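Local coordinates for SspB protein (Streptomyces clavuligerus, PDB 6JUF), which acts as a DNase, probably nicking DNA, in the SspABCD-SspE phosphorothioation-sensing system that defends bacteria against phages, at the interface of chains A and B. Sequence-based numbering; all coordinates share one arbitrary frame. Chains: chain A/B, SspB protein.

The interface of chains A and B. Residues chain A 104-107, 204; chain B 198-200, 203.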
# COMPACT_ATOMS: atom_id res chain seq x y z
N LEU A 104 -4.60 6.73 0.11
CA LEU A 104 -3.65 6.54 -0.97
C LEU A 104 -4.07 5.29 -1.82
O LEU A 104 -3.22 4.41 -2.11
CB LEU A 104 -2.21 6.39 -0.46
CG LEU A 104 -1.72 7.66 0.33
CD1 LEU A 104 -0.24 7.47 0.67
CD2 LEU A 104 -1.96 8.98 -0.37
N GLU A 105 -5.33 5.32 -2.25
CA GLU A 105 -5.90 4.27 -3.08
C GLU A 105 -5.46 4.32 -4.52
O GLU A 105 -5.46 3.28 -5.20
CB GLU A 105 -7.43 4.32 -2.99
CG GLU A 105 -7.94 3.91 -1.62
CD GLU A 105 -9.42 4.15 -1.47
OE1 GLU A 105 -10.18 4.12 -2.44
OE2 GLU A 105 -9.82 4.46 -0.32
N GLU A 106 -5.11 5.51 -5.00
CA GLU A 106 -4.70 5.72 -6.42
C GLU A 106 -3.23 5.84 -6.52
O GLU A 106 -2.61 6.60 -5.74
CB GLU A 106 -5.37 6.96 -6.98
CG GLU A 106 -6.87 6.94 -6.83
CD GLU A 106 -7.59 7.84 -7.84
OE1 GLU A 106 -6.94 8.46 -8.76
OE2 GLU A 106 -8.82 7.91 -7.68
N LEU A 107 -2.63 5.15 -7.47
CA LEU A 107 -1.18 5.24 -7.64
C LEU A 107 -0.74 6.67 -7.98
O LEU A 107 0.34 7.11 -7.54
CB LEU A 107 -0.61 4.20 -8.60
CG LEU A 107 -0.62 2.80 -7.99
CD1 LEU A 107 -0.12 1.77 -9.00
CD2 LEU A 107 0.20 2.73 -6.70
N GLU A 204 5.45 0.70 -5.37
CA GLU A 204 4.50 0.54 -6.48
C GLU A 204 4.82 1.41 -7.69
O GLU A 204 4.30 1.15 -8.77
CB GLU A 204 3.08 0.86 -6.02
CG GLU A 204 2.56 -0.26 -5.10
CD GLU A 204 1.19 -0.74 -5.53
OE1 GLU A 204 0.26 -0.79 -4.72
OE2 GLU A 204 1.07 -1.12 -6.71
N LEU B 198 -4.96 1.68 -9.60
CA LEU B 198 -5.13 1.74 -8.15
C LEU B 198 -3.96 1.05 -7.49
O LEU B 198 -3.37 0.15 -8.05
CB LEU B 198 -6.45 1.11 -7.71
CG LEU B 198 -7.62 1.88 -8.32
CD1 LEU B 198 -8.75 0.97 -8.64
CD2 LEU B 198 -8.03 3.02 -7.42
N SER B 199 -3.62 1.48 -6.28
CA SER B 199 -2.67 0.70 -5.50
C SER B 199 -3.28 -0.65 -5.03
O SER B 199 -4.51 -0.79 -4.93
CB SER B 199 -2.20 1.51 -4.28
OG SER B 199 -3.27 1.80 -3.41
N CYS B 200 -2.42 -1.67 -4.86
CA CYS B 200 -2.95 -2.91 -4.24
C CYS B 200 -1.81 -3.47 -3.42
O CYS B 200 -0.77 -3.85 -4.02
CB CYS B 200 -3.38 -3.95 -5.31
SG CYS B 200 -4.13 -5.34 -4.45
N ARG B 203 0.55 -6.60 -4.12
CA ARG B 203 1.62 -6.66 -5.11
C ARG B 203 2.99 -6.77 -4.45
O ARG B 203 3.94 -7.31 -5.06
CB ARG B 203 1.54 -5.48 -6.08
CG ARG B 203 0.25 -5.41 -6.84
CD ARG B 203 0.13 -4.09 -7.59
NE ARG B 203 -1.19 -4.07 -8.27
CZ ARG B 203 -1.88 -2.94 -8.46
NH1 ARG B 203 -1.34 -1.80 -8.08
NH2 ARG B 203 -3.07 -2.94 -9.06
O HOH W 1 -6.15 0.96 -3.70
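A:Glu204 reaches across to chain B with both carboxylate oxygens, holding B:Cys200, just before the 3-10 helix 201-205, and B:Arg203 within it. This patch belongs to a two-fold symmetric interface between two copies of a DUF4007-family protein; whether the pair exists in solution the structure alone does not show. The side chain of A:Glu204 is bent at its second torsion (chi2 -130°), which turns the carboxylate towards its two partners. OE1 accepts a hydrogen bond from the backbone N of B:Cys200 at 2.8 Å and OE2 one from NH1 of B:Arg203 at 2.9 Å, each through its syn lone pair. The latter bond is also a salt bridge. OE2 lies at the edge of the guanidinium, nearly in its plane, yet the carboxylate is turned 78° against that plane, so the two charged groups meet through one N-H and one oxygen rather than as a parallel, two-pronged pair. The same NH1 donates to the carbonyl O of B:Leu198 at 2.8 Å, and B:Cys200 CB lies over the centre of one guanidinium face; together these contacts should restrain its rotation.

B:Ser199 fits between this carboxylate and the loop of chain A. Its OG, placed between the backbone N and the carbonyl carbon (chi1 63°), points at A:Leu104 O and takes an in-plane lone pair at 2.9 Å. Its backbone N donates to A:Glu105 O at 2.8 Å from above the carbonyl plane, beside an antiparallel beta bridge between A:Glu106 and B:Leu198. A water joins A:Glu105 O to both OG and O of B:Ser199, giving the A:Glu105 carbonyl a further polar partner. On the opposite flank, A:Leu107, at the start of helix 107-118, lays CD2 against B:Ser199 CB at 3.6 Å, while its CD1 branch faces B:Leu198 O and NH1 of B:Arg203.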